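Local coordinates for mandelate racemase / muconate lactonizing enzyme, C-terminal domain protein (Pseudovibrio sp. JE062, PDB 4JHM) that is of unknown function but belongs to the enolase superfamily, which joins an N-terminal capping domain to a TIM-barrel-like domain, at residues G47-G52 with M360-V365; T54-E59 with R64-S69; D144-Y149 with D175-E180; Y201-A206 with D227-T232; T338-R341 with Y347-A350. All coordinates share one frame; numbering follows the deposited sequence.

Contact 1. Residues G47-G52 with M360-V365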
# COMPACT_ATOMS: atom_id res chain seq x y z
N GLY A 47 26.39 -19.56 -47.72
CA GLY A 47 26.69 -18.21 -48.22
C GLY A 47 25.69 -17.17 -47.78
O GLY A 47 25.80 -16.00 -48.15
N THR A 48 24.70 -17.58 -46.99
CA THR A 48 23.73 -16.65 -46.44
C THR A 48 24.42 -15.80 -45.38
O THR A 48 25.07 -16.33 -44.48
CB THR A 48 22.53 -17.39 -45.81
OG1 THR A 48 21.87 -18.16 -46.82
CG2 THR A 48 21.55 -16.40 -45.19
N GLU A 49 24.29 -14.48 -45.48
CA GLU A 49 24.97 -13.57 -44.56
C GLU A 49 24.00 -12.64 -43.83
O GLU A 49 23.02 -12.17 -44.40
CB GLU A 49 26.05 -12.76 -45.29
CG GLU A 49 25.53 -11.68 -46.23
CD GLU A 49 26.66 -10.88 -46.85
OE1 GLU A 49 26.51 -9.64 -46.98
OE2 GLU A 49 27.70 -11.48 -47.21
N GLY A 50 24.30 -12.38 -42.55
CA GLY A 50 23.43 -11.56 -41.70
C GLY A 50 24.11 -10.30 -41.24
O GLY A 50 25.30 -10.31 -40.92
N LEU A 51 23.36 -9.20 -41.21
CA LEU A 51 23.90 -7.91 -40.80
C LEU A 51 23.22 -7.39 -39.54
O LEU A 51 22.00 -7.43 -39.41
CB LEU A 51 23.72 -6.87 -41.90
CG LEU A 51 23.94 -7.33 -43.34
CD1 LEU A 51 23.77 -6.14 -44.27
CD2 LEU A 51 25.31 -7.97 -43.51
N GLY A 52 24.04 -6.89 -38.61
CA GLY A 52 23.56 -6.22 -37.42
C GLY A 52 24.50 -5.07 -37.12
O GLY A 52 25.61 -5.03 -37.65
N MSE A 360 24.30 -3.23 -48.02
CA MSE A 360 25.42 -2.36 -47.71
C MSE A 360 26.42 -2.40 -48.82
O MSE A 360 26.61 -3.44 -49.46
CB MSE A 360 26.11 -2.82 -46.43
CG MSE A 360 25.19 -2.74 -45.22
SE MSE A 360 25.40 -0.98 -44.35
CE MSE A 360 23.71 -0.18 -44.97
N ASP A 361 27.07 -1.26 -49.06
CA ASP A 361 28.21 -1.18 -49.95
C ASP A 361 29.44 -1.57 -49.14
O ASP A 361 29.86 -0.84 -48.24
CB ASP A 361 28.35 0.23 -50.51
CG ASP A 361 29.58 0.40 -51.39
OD1 ASP A 361 30.55 -0.38 -51.23
OD2 ASP A 361 29.58 1.32 -52.23
N TRP A 362 30.02 -2.72 -49.45
CA TRP A 362 31.05 -3.30 -48.60
C TRP A 362 32.45 -2.78 -48.91
O TRP A 362 33.38 -2.94 -48.11
CB TRP A 362 31.00 -4.83 -48.67
CG TRP A 362 29.76 -5.36 -48.01
CD1 TRP A 362 28.67 -5.91 -48.62
CD2 TRP A 362 29.47 -5.34 -46.61
NE1 TRP A 362 27.73 -6.26 -47.68
CE2 TRP A 362 28.20 -5.92 -46.43
CE3 TRP A 362 30.18 -4.91 -45.48
CZ2 TRP A 362 27.61 -6.06 -45.18
CZ3 TRP A 362 29.59 -5.05 -44.23
CH2 TRP A 362 28.32 -5.63 -44.09
N ASP A 363 32.60 -2.15 -50.07
CA ASP A 363 33.85 -1.47 -50.38
C ASP A 363 33.85 -0.10 -49.70
O ASP A 363 34.91 0.48 -49.45
CB ASP A 363 34.04 -1.33 -51.89
CG ASP A 363 34.32 -2.67 -52.55
OD1 ASP A 363 33.74 -3.68 -52.10
OD2 ASP A 363 35.12 -2.71 -53.51
N ALA A 364 32.65 0.40 -49.40
CA ALA A 364 32.50 1.70 -48.76
C ALA A 364 32.85 1.59 -47.28
O ALA A 364 33.53 2.46 -46.73
CB ALA A 364 31.09 2.23 -48.93
N VAL A 365 32.38 0.52 -46.64
CA VAL A 365 32.66 0.32 -45.22
C VAL A 365 34.15 0.07 -45.02
O VAL A 365 34.78 0.71 -44.17
CB VAL A 365 31.84 -0.83 -44.59
CG1 VAL A 365 30.35 -0.56 -44.72
CG2 VAL A 365 32.19 -2.17 -45.22
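The seam between the N-terminal antiparallel sheet and the segment entering helix 362-368 is made by Leu51 of strand 50-58, which meets Met360 and Trp362. Both methyls of Leu51 reach Trp362 CZ2. CD2 does so more closely, at the edge of the indole and near its plane, with 3.4 Å between Leu51 CD2 and Trp362 CZ2. CD1 also passes Met360, a selenomethionine, the two side chains running in opposite directions with 3.8 Å between Leu51 CD1 and Met360 CG; the bent chain then leads its selenium away. Trp362 carries CG opposite its own carbonyl carbon (chi1 -69°), a torsion that lays the indole toward the strand, while Met360 CB covers part of one ring face. Glu49 turns its carboxylate plane 83° from the ring. At 3.7 Å, Glu49 OE1 and Trp362 NE1 make a loose polar approach and not a hydrogen bond. The other oxygen, OE2, is engaged in a salt bridge with Arg41, which also forms a cation-pi pair with Trp362. Asp361 N-caps the helix, its OD1 accepting from Ala364 N at 2.9 Å and more weakly from Asp363 N. Around this seam, strand 34-44 pairs with Gly50 and Gly52 and touches Trp362 through Ile39; helix 304-316 reaches Leu51 and Met360 through Leu305 and Thr304, and Asp113 of helix 100-119 accepts from Leu51 N.

Contact 2. Residues T54-E59 with R64-S69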
# COMPACT_ATOMS: atom_id res chain seq x y z
N THR A 54 25.37 -1.67 -34.02
CA THR A 54 25.06 -0.78 -32.92
C THR A 54 25.96 0.45 -32.96
O THR A 54 27.12 0.38 -33.39
CB THR A 54 25.19 -1.48 -31.55
OG1 THR A 54 24.56 -0.67 -30.54
CG2 THR A 54 26.65 -1.69 -31.18
N MSE A 55 25.42 1.56 -32.49
CA MSE A 55 26.06 2.85 -32.63
C MSE A 55 26.75 3.24 -31.36
O MSE A 55 26.24 2.97 -30.27
CB MSE A 55 24.92 3.82 -32.92
CG MSE A 55 25.43 5.13 -33.49
SE MSE A 55 23.90 6.35 -33.65
CE MSE A 55 23.53 6.70 -31.74
N SER A 56 27.92 3.85 -31.49
CA SER A 56 28.61 4.43 -30.34
C SER A 56 28.72 5.94 -30.54
O SER A 56 28.75 6.42 -31.67
CB SER A 56 30.02 3.84 -30.20
OG SER A 56 30.01 2.44 -30.34
N TYR A 57 28.79 6.68 -29.44
CA TYR A 57 29.04 8.11 -29.50
C TYR A 57 30.04 8.49 -28.41
O TYR A 57 29.73 8.45 -27.23
CB TYR A 57 27.74 8.91 -29.37
CG TYR A 57 26.68 8.21 -28.57
CD1 TYR A 57 25.80 7.33 -29.18
CD2 TYR A 57 26.56 8.41 -27.20
CE1 TYR A 57 24.82 6.68 -28.45
CE2 TYR A 57 25.59 7.76 -26.46
CZ TYR A 57 24.72 6.90 -27.09
OH TYR A 57 23.76 6.25 -26.35
N THR A 58 31.25 8.85 -28.83
CA THR A 58 32.35 9.11 -27.91
C THR A 58 32.95 10.49 -28.16
O THR A 58 32.59 11.16 -29.11
CB THR A 58 33.46 8.07 -28.09
OG1 THR A 58 33.85 8.02 -29.47
CG2 THR A 58 32.96 6.70 -27.66
N GLU A 59 33.86 10.90 -27.29
CA GLU A 59 34.59 12.16 -27.48
C GLU A 59 36.03 11.89 -27.90
O GLU A 59 36.51 10.75 -27.83
CB GLU A 59 34.57 12.98 -26.19
CG GLU A 59 33.18 13.44 -25.78
CD GLU A 59 33.18 14.13 -24.44
OE1 GLU A 59 34.18 13.99 -23.71
OE2 GLU A 59 32.18 14.82 -24.10
N ARG A 64 36.51 2.28 -30.21
CA ARG A 64 36.85 0.86 -30.36
C ARG A 64 36.33 0.03 -29.17
O ARG A 64 36.55 -1.18 -29.12
CB ARG A 64 38.36 0.67 -30.49
CG ARG A 64 39.02 1.45 -31.62
CD ARG A 64 40.53 1.22 -31.60
NE ARG A 64 41.24 2.23 -32.37
CZ ARG A 64 41.87 2.02 -33.53
NH1 ARG A 64 42.49 3.02 -34.13
NH2 ARG A 64 41.88 0.82 -34.08
N CYS A 65 35.65 0.68 -28.23
CA CYS A 65 35.10 0.01 -27.05
C CYS A 65 34.17 -1.14 -27.40
O CYS A 65 34.32 -2.26 -26.91
CB CYS A 65 34.34 1.01 -26.18
SG CYS A 65 33.62 0.29 -24.68
N ILE A 66 33.19 -0.85 -28.25
CA ILE A 66 32.24 -1.86 -28.69
C ILE A 66 32.94 -2.94 -29.51
O ILE A 66 32.95 -4.11 -29.13
CB ILE A 66 31.10 -1.22 -29.51
CG1 ILE A 66 30.19 -0.40 -28.59
CG2 ILE A 66 30.30 -2.29 -30.25
CD1 ILE A 66 29.45 -1.20 -27.55
N ILE A 67 33.55 -2.57 -30.64
CA ILE A 67 34.18 -3.56 -31.51
C ILE A 67 35.12 -4.49 -30.75
O ILE A 67 35.28 -5.66 -31.11
CB ILE A 67 34.96 -2.90 -32.67
CG1 ILE A 67 35.23 -3.94 -33.77
CG2 ILE A 67 36.27 -2.31 -32.15
CD1 ILE A 67 35.66 -3.34 -35.09
N GLU A 68 35.74 -3.97 -29.69
CA GLU A 68 36.71 -4.74 -28.92
C GLU A 68 36.01 -5.64 -27.91
O GLU A 68 36.56 -6.65 -27.48
CB GLU A 68 37.69 -3.79 -28.22
CG GLU A 68 39.08 -4.38 -28.03
CD GLU A 68 39.68 -4.94 -29.31
OE1 GLU A 68 39.68 -4.25 -30.35
OE2 GLU A 68 40.19 -6.09 -29.28
N SER A 69 34.80 -5.25 -27.52
CA SER A 69 33.95 -6.09 -26.69
C SER A 69 33.44 -7.25 -27.53
O SER A 69 33.42 -8.39 -27.09
CB SER A 69 32.76 -5.28 -26.17
OG SER A 69 31.80 -6.13 -25.57
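No ring or other flat group takes part where Thr54 and Ser56 meet Ile66; the nearby planar groups belong to the surroundings, namely the amide of Asn38, which donates through ND2 to Ser56 OG and Thr54 O, and the indole of Trp98 of a second subunit, which packs on Ile66. The contact sets a branched side chain from the first turn of helix 65-73 against strand 50-58, an outermost strand of the antiparallel sheet of the N-terminal domain, next to the interface with that second subunit. The two arms of Ile66 serve different partners. CG2 meets a methyl, with 3.8 Å between Thr54 CG2 and Ile66 CG2, and the side chains cross at about a right angle. CG1, placed opposite the carbonyl carbon of Ile66 (chi1 -71°), goes to the serine instead and lies 3.3 Å from Ser56 OG. Ile66 CB is also near that oxygen, at 3.9 Å. Thr54 splits its two branches in a complementary way: OG1 lies opposite the backbone N (chi1 -166°) and bonds to Thr274 O, while the methyl is turned to the helix. The alpha carbons of Ser56 and Ile66 are 7.4 Å apart. Between Thr54 and Ser56 in the chain, Met55 points away from the helix, and its carbonyl oxygen accepts from Trp98 NE1 of the second subunit. In chemical terms, a buried hydroxyl can border an aliphatic branch because its polar demand is met elsewhere: Ser56 OG is bonded to Asn38 ND2 and Asp63 OD2, so its approach to Ile66 is probably a plain van der Waals contact.

Contact 3. Residues D144-Y149 with D175-E180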
# COMPACT_ATOMS: atom_id res chain seq x y z
N ASP A 144 22.68 26.62 -31.72
CA ASP A 144 23.22 27.52 -30.70
C ASP A 144 22.22 28.62 -30.30
O ASP A 144 22.16 29.01 -29.14
CB ASP A 144 24.53 28.16 -31.18
CG ASP A 144 25.72 27.23 -31.03
OD1 ASP A 144 25.64 26.08 -31.52
OD2 ASP A 144 26.73 27.64 -30.44
N THR A 145 21.46 29.11 -31.28
CA THR A 145 20.44 30.12 -31.01
C THR A 145 19.04 29.63 -31.39
O THR A 145 18.88 28.83 -32.31
CB THR A 145 20.72 31.43 -31.77
OG1 THR A 145 20.99 31.13 -33.15
CG2 THR A 145 21.90 32.15 -31.17
N VAL A 146 18.04 30.14 -30.68
CA VAL A 146 16.65 29.78 -30.90
C VAL A 146 16.20 30.03 -32.34
O VAL A 146 15.39 29.28 -32.88
CB VAL A 146 15.71 30.56 -29.97
CG1 VAL A 146 14.29 30.58 -30.52
CG2 VAL A 146 15.73 29.98 -28.56
N GLU A 147 16.74 31.09 -32.95
CA GLU A 147 16.31 31.52 -34.27
C GLU A 147 16.73 30.55 -35.37
O GLU A 147 16.09 30.46 -36.41
CB GLU A 147 16.84 32.93 -34.59
CG GLU A 147 16.19 34.05 -33.77
CD GLU A 147 16.55 33.99 -32.30
OE1 GLU A 147 17.64 33.49 -31.95
OE2 GLU A 147 15.74 34.47 -31.47
N GLU A 148 17.81 29.81 -35.12
CA GLU A 148 18.29 28.81 -36.08
C GLU A 148 17.29 27.67 -36.26
O GLU A 148 17.34 26.94 -37.25
CB GLU A 148 19.64 28.24 -35.62
CG GLU A 148 20.79 29.23 -35.67
CD GLU A 148 22.12 28.61 -35.28
OE1 GLU A 148 22.59 27.70 -36.00
OE2 GLU A 148 22.70 29.03 -34.26
N TYR A 149 16.38 27.51 -35.30
CA TYR A 149 15.42 26.42 -35.31
C TYR A 149 14.31 26.59 -36.35
O TYR A 149 13.77 25.61 -36.86
CB TYR A 149 14.79 26.24 -33.92
CG TYR A 149 15.63 25.41 -32.97
CD1 TYR A 149 16.62 26.01 -32.19
CD2 TYR A 149 15.45 24.04 -32.86
CE1 TYR A 149 17.39 25.26 -31.33
CE2 TYR A 149 16.22 23.28 -32.00
CZ TYR A 149 17.19 23.90 -31.24
OH TYR A 149 17.97 23.15 -30.38
N ASP A 175 16.02 26.37 -22.70
CA ASP A 175 14.98 25.54 -23.28
C ASP A 175 13.61 26.22 -23.24
O ASP A 175 12.76 25.97 -24.10
CB ASP A 175 14.90 24.20 -22.56
CG ASP A 175 16.12 23.34 -22.81
OD1 ASP A 175 16.95 23.70 -23.67
OD2 ASP A 175 16.25 22.29 -22.15
N VAL A 176 13.39 27.07 -22.24
CA VAL A 176 12.11 27.76 -22.12
C VAL A 176 11.99 28.86 -23.17
O VAL A 176 10.90 29.10 -23.70
CB VAL A 176 11.93 28.37 -20.71
CG1 VAL A 176 10.86 29.45 -20.72
CG2 VAL A 176 11.57 27.29 -19.70
N ALA A 177 13.10 29.53 -23.48
CA ALA A 177 13.10 30.56 -24.51
C ALA A 177 12.87 29.91 -25.87
O ALA A 177 12.23 30.49 -26.75
CB ALA A 177 14.42 31.32 -24.50
N LEU A 178 13.39 28.70 -26.03
CA LEU A 178 13.19 27.94 -27.25
C LEU A 178 11.74 27.48 -27.34
O LEU A 178 10.99 27.89 -28.22
CB LEU A 178 14.11 26.72 -27.26
CG LEU A 178 13.79 25.65 -28.30
CD1 LEU A 178 14.19 26.12 -29.69
CD2 LEU A 178 14.49 24.35 -27.95
N VAL A 179 11.36 26.64 -26.40
CA VAL A 179 10.04 26.03 -26.38
C VAL A 179 8.89 27.02 -26.60
O VAL A 179 7.96 26.73 -27.34
CB VAL A 179 9.83 25.25 -25.06
CG1 VAL A 179 8.38 25.28 -24.63
CG2 VAL A 179 10.32 23.82 -25.21
N GLU A 180 8.96 28.19 -25.97
CA GLU A 180 7.87 29.17 -26.05
C GLU A 180 7.83 29.89 -27.40
O GLU A 180 6.75 30.16 -27.94
CB GLU A 180 7.99 30.17 -24.90
CG GLU A 180 7.74 29.56 -23.53
CD GLU A 180 7.64 30.59 -22.42
OE1 GLU A 180 8.46 31.53 -22.40
OE2 GLU A 180 6.75 30.44 -21.55
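Leu178 of helix 172-186 meets both Val146 and Tyr149 in the loop leading into helix 149-159, and the close half of this contact is made by methyl groups, against a ring face and the helix backbone. The CD1 methyl of Leu178 rests over one face of the Tyr149 ring, 3.6 Å from the centroid and 16° off the normal, a CH-pi contact displaced slightly toward the CD1 side of the ring. The leucine reaches it because CG lies opposite the backbone N (chi1 166°), which carries the branch from the helix flank to the phenol; the two side chains cross at about a right angle. Val146 presses its CG2 on the helix backbone rather than on a side-chain tip, with 3.5 Å between Val146 CG2 and Leu178 CA and 3.9 Å to Leu178 CB. Here the backbones are near neighbours, the alpha carbons of Val146 and Leu178 being 5.4 Å apart. Toward solvent the packing thins out. Ala177 is exposed and offers its CB to Val146 CG2 at a slack 4.5 Å. On the outer side of the loop Thr145 and Glu148 turn to each other: Glu148 OE2 accepts from Thr145 OG1 at 2.9 Å through its anti lone pair, and from Thr145 N at 3.2 Å from above the carboxylate plane. At the inner end Tyr149 OH bonds to His167 O, and Phe143 meets the tyrosine ring edge-to-face. No hydrogen bond spans the two segments, which implies that dispersion and CH-pi attraction join this loop to helix 172-186 of the barrel-like domain.

Contact 4. Residues Y201-A206 with D227-T232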
# COMPACT_ATOMS: atom_id res chain seq x y z
N TYR A 201 17.50 17.88 -16.36
CA TYR A 201 16.69 18.82 -15.57
C TYR A 201 16.62 18.43 -14.10
O TYR A 201 16.99 17.32 -13.71
CB TYR A 201 15.25 18.89 -16.11
CG TYR A 201 15.03 19.81 -17.29
CD1 TYR A 201 16.07 20.20 -18.11
CD2 TYR A 201 13.75 20.25 -17.59
CE1 TYR A 201 15.85 21.03 -19.20
CE2 TYR A 201 13.52 21.07 -18.68
CZ TYR A 201 14.57 21.45 -19.48
OH TYR A 201 14.32 22.28 -20.55
N THR A 202 16.13 19.37 -13.29
CA THR A 202 15.85 19.11 -11.88
C THR A 202 14.37 18.78 -11.73
O THR A 202 13.54 19.35 -12.43
CB THR A 202 16.15 20.34 -11.02
OG1 THR A 202 15.14 21.33 -11.23
CG2 THR A 202 17.50 20.92 -11.39
N PRO A 203 14.04 17.86 -10.82
CA PRO A 203 12.64 17.51 -10.58
C PRO A 203 11.68 18.69 -10.70
O PRO A 203 10.65 18.58 -11.36
CB PRO A 203 12.67 16.98 -9.15
CG PRO A 203 14.02 16.33 -9.05
CD PRO A 203 14.95 17.07 -9.98
N GLU A 204 12.02 19.82 -10.07
CA GLU A 204 11.18 21.02 -10.09
C GLU A 204 11.05 21.58 -11.50
O GLU A 204 9.96 21.95 -11.94
CB GLU A 204 11.76 22.09 -9.16
CG GLU A 204 11.86 21.68 -7.69
CD GLU A 204 12.97 20.67 -7.42
OE1 GLU A 204 13.83 20.44 -8.31
OE2 GLU A 204 12.99 20.10 -6.30
N GLN A 205 12.17 21.64 -12.21
CA GLN A 205 12.18 22.09 -13.59
C GLN A 205 11.37 21.13 -14.46
O GLN A 205 10.59 21.55 -15.32
CB GLN A 205 13.62 22.20 -14.11
CG GLN A 205 14.40 23.35 -13.47
CD GLN A 205 15.90 23.26 -13.69
OE1 GLN A 205 16.40 22.48 -14.51
NE2 GLN A 205 16.64 24.07 -12.94
N ALA A 206 11.56 19.84 -14.24
CA ALA A 206 10.87 18.83 -15.02
C ALA A 206 9.37 19.04 -14.91
O ALA A 206 8.67 19.05 -15.91
CB ALA A 206 11.24 17.44 -14.53
N ASP A 227 16.99 8.54 -15.34
CA ASP A 227 16.07 7.41 -15.43
C ASP A 227 15.94 6.66 -14.11
O ASP A 227 14.97 5.93 -13.91
CB ASP A 227 16.54 6.42 -16.50
CG ASP A 227 16.11 6.82 -17.88
OD1 ASP A 227 15.82 8.02 -18.09
OD2 ASP A 227 16.06 5.93 -18.76
N TYR A 228 16.92 6.81 -13.23
CA TYR A 228 16.93 6.04 -11.99
C TYR A 228 16.20 6.75 -10.86
O TYR A 228 16.04 6.19 -9.79
CB TYR A 228 18.37 5.72 -11.58
CG TYR A 228 19.08 4.91 -12.62
CD1 TYR A 228 18.74 3.58 -12.85
CD2 TYR A 228 20.08 5.47 -13.41
CE1 TYR A 228 19.38 2.84 -13.82
CE2 TYR A 228 20.73 4.73 -14.38
CZ TYR A 228 20.37 3.41 -14.57
OH TYR A 228 21.01 2.67 -15.54
N ASP A 229 15.76 7.97 -11.12
CA ASP A 229 15.01 8.73 -10.14
C ASP A 229 13.54 8.35 -10.25
O ASP A 229 12.72 9.13 -10.69
CB ASP A 229 15.18 10.23 -10.36
CG ASP A 229 14.44 11.07 -9.34
OD1 ASP A 229 13.67 10.51 -8.52
OD2 ASP A 229 14.61 12.30 -9.36
N PHE A 230 13.24 7.13 -9.83
CA PHE A 230 11.92 6.56 -10.03
C PHE A 230 10.80 7.45 -9.48
O PHE A 230 9.88 7.81 -10.21
CB PHE A 230 11.84 5.16 -9.39
CG PHE A 230 12.84 4.18 -9.95
CD1 PHE A 230 13.44 4.38 -11.18
CD2 PHE A 230 13.15 3.02 -9.25
CE1 PHE A 230 14.34 3.46 -11.69
CE2 PHE A 230 14.05 2.10 -9.76
CZ PHE A 230 14.65 2.32 -10.98
N LYS A 231 10.89 7.82 -8.21
CA LYS A 231 9.85 8.62 -7.57
C LYS A 231 9.47 9.89 -8.36
O LYS A 231 8.30 10.27 -8.41
CB LYS A 231 10.25 8.99 -6.13
CG LYS A 231 9.80 7.99 -5.07
CD LYS A 231 10.79 7.95 -3.91
CE LYS A 231 10.11 7.61 -2.59
NZ LYS A 231 9.55 8.81 -1.91
N THR A 232 10.46 10.54 -8.97
CA THR A 232 10.20 11.76 -9.73
C THR A 232 9.38 11.45 -10.98
O THR A 232 8.39 12.13 -11.27
CB THR A 232 11.50 12.46 -10.15
OG1 THR A 232 12.17 12.94 -8.98
CG2 THR A 232 11.21 13.63 -11.06
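Pro203 and Thr232 bring two helix starts together, their alpha carbons 6.3 Å apart, with Pro203 opening helix 203-215 and Thr232 in the first turn of helix 230-239, just after an inverse gamma turn centred on Asp229. These are the N-terminal ends of successive helices in the TIM-barrel-like domain. The proline ring is the surface offered by the first helix. Its CG lies 3.9 Å from Thr232 OG1, and its CB lies 4.1 Å from Thr232 CG2, the two side chains crossing at about a right angle. The ring also approaches the carboxylate of Asp229, with 4.1 Å between Pro203 CG and Asp229 OD2. Each helix carries its own N-cap. Thr202 and Gln205 form a capping box, in which Gln205 N gives a bond of 3.1 Å to Thr202 OG1 and the return bond, from Thr202 N to Gln205 OE1, is weak. Asp229 grips Thr232 twice: OD1 accepts from Thr232 N at 3.2 Å and OD2 from Thr232 OG1 at 2.6 Å, both donors lying above the carboxylate plane, by 57° and 41° respectively. The threonine can do this because its OG1 stands opposite its carbonyl carbon (chi1 -66°), beside its own N-H. Farther out, Ala206 packs on Leu236, Phe230 meets His259 of a second subunit edge-to-face, and Lys231 NZ bonds to Leu261 O of a third. Since no hydrogen bond joins the two segments, the proline ring lies in van der Waals contact with a hydroxyl and a carboxylate already bound to each other, and the start of helix 230-239 would probably help to stabilise the negative charge of Asp229.

Contact 5. Residues T338-R341 with Y347-A350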
# COMPACT_ATOMS: atom_id res chain seq x y z
N THR A 338 20.91 1.37 -49.18
CA THR A 338 19.51 1.47 -48.80
C THR A 338 19.24 2.82 -48.15
O THR A 338 20.08 3.33 -47.42
CB THR A 338 19.13 0.38 -47.79
OG1 THR A 338 19.40 -0.91 -48.36
CG2 THR A 338 17.65 0.48 -47.43
N GLN A 339 18.06 3.38 -48.40
CA GLN A 339 17.69 4.66 -47.80
C GLN A 339 16.29 4.64 -47.20
O GLN A 339 15.29 4.64 -47.92
CB GLN A 339 17.80 5.78 -48.83
CG GLN A 339 19.22 6.04 -49.31
CD GLN A 339 19.31 7.21 -50.26
OE1 GLN A 339 20.26 7.99 -50.21
NE2 GLN A 339 18.31 7.36 -51.13
N ILE A 340 16.22 4.63 -45.88
CA ILE A 340 14.95 4.71 -45.19
C ILE A 340 14.64 6.18 -44.90
O ILE A 340 14.97 6.69 -43.84
CB ILE A 340 14.96 3.90 -43.88
CG1 ILE A 340 15.25 2.43 -44.18
CG2 ILE A 340 13.63 4.04 -43.16
CD1 ILE A 340 15.31 1.54 -42.96
N ARG A 341 14.02 6.84 -45.87
CA ARG A 341 13.67 8.25 -45.73
C ARG A 341 12.18 8.41 -45.48
O ARG A 341 11.43 7.44 -45.48
CB ARG A 341 14.09 9.01 -46.99
CG ARG A 341 15.52 8.72 -47.40
CD ARG A 341 16.06 9.74 -48.40
NE ARG A 341 17.49 9.94 -48.20
CZ ARG A 341 18.23 10.82 -48.87
NH1 ARG A 341 17.68 11.60 -49.80
NH2 ARG A 341 19.52 10.93 -48.61
N TYR A 347 5.18 9.41 -43.76
CA TYR A 347 5.33 7.99 -43.48
C TYR A 347 6.69 7.45 -43.89
O TYR A 347 7.19 7.75 -44.97
CB TYR A 347 4.24 7.19 -44.21
CG TYR A 347 2.84 7.47 -43.73
CD1 TYR A 347 2.30 6.79 -42.65
CD2 TYR A 347 2.06 8.42 -44.36
CE1 TYR A 347 1.01 7.05 -42.21
CE2 TYR A 347 0.77 8.69 -43.94
CZ TYR A 347 0.25 8.00 -42.86
OH TYR A 347 -1.03 8.28 -42.45
N VAL A 348 7.29 6.65 -43.01
CA VAL A 348 8.47 5.87 -43.35
C VAL A 348 8.01 4.47 -43.76
O VAL A 348 7.12 3.90 -43.12
CB VAL A 348 9.44 5.76 -42.17
CG1 VAL A 348 8.87 4.83 -41.11
CG2 VAL A 348 10.79 5.26 -42.64
N HIS A 349 8.61 3.92 -44.81
CA HIS A 349 8.20 2.62 -45.33
C HIS A 349 9.20 1.52 -45.04
O HIS A 349 10.40 1.75 -45.01
CB HIS A 349 7.99 2.71 -46.85
CG HIS A 349 6.78 3.49 -47.24
ND1 HIS A 349 5.54 2.91 -47.41
CD2 HIS A 349 6.62 4.81 -47.50
CE1 HIS A 349 4.67 3.84 -47.76
NE2 HIS A 349 5.30 5.00 -47.82
N ALA A 350 8.69 0.31 -44.82
CA ALA A 350 9.54 -0.86 -44.68
C ALA A 350 10.35 -1.03 -45.94
O ALA A 350 9.80 -0.93 -47.04
CB ALA A 350 8.69 -2.10 -44.44
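A packing contact between a loop and a short strand sets a Val348 methyl against the Arg341 carbonyl, at the place where the chain, having left the last barrel strand 323-326, returns to lay strand 347-349 beside strand 133-139. Val348 is the partner at the centre. Its CG2 lies 3.6 Å from Arg341 O, so that a methyl borders a carbonyl group of the loop, and the alpha carbons of Arg341 and Val348 are 6.2 Å apart. CG2 is placed there because it stands opposite the backbone N of Val348, whose chi1 of 72° puts CG1 between the backbone N and the carbonyl carbon. The modelled separation of Ile340 CG2 from the same methyl is doubtful. Ile340 CG2 is also within 4.4 Å of His349 O, a loose approach. The polar residues look elsewhere: Arg341 points away from the strand and makes a salt bridge with Glu333, while His349 NE2 bonds to Asp343 OD2 in the turn between the segments. No hydrogen bond connects the two segments. The backbone of the loop is held from outside them, Ile340 O accepting from Gln325 NE2. Ile340 and Val348 both touch helix 304-316 and Phe323, while Val348 shares backbone bonds with Ile134. Such a small antiparallel addition, outside the sequence of parallel strands and backed by a barrel helix, fits the modified TIM barrel of the enolase superfamily, in which strand 133-139 also pairs with strand 323-326 as the ring closes.

Overall arrangement
Taken together, the five contacts run from one end of the subunit to the other. Contacts 1 and 2 share strand 50-58, with centres 19 Å apart: the first ties it to the late segment 360-365, the second to the helix that follows it. Contacts 3 and 4 lie at the far end, about 41 and 42 Å from contact 1 between centres, and are joined directly by a probable hydrogen bond of 2.5 Å between Asp175 OD2 and Tyr201 OH. Contact 5 comes within about 5 Å of contact 1 at the nearest atoms. In this superfamily the active site generally lies at the barrel mouth beneath the N-terminal domain.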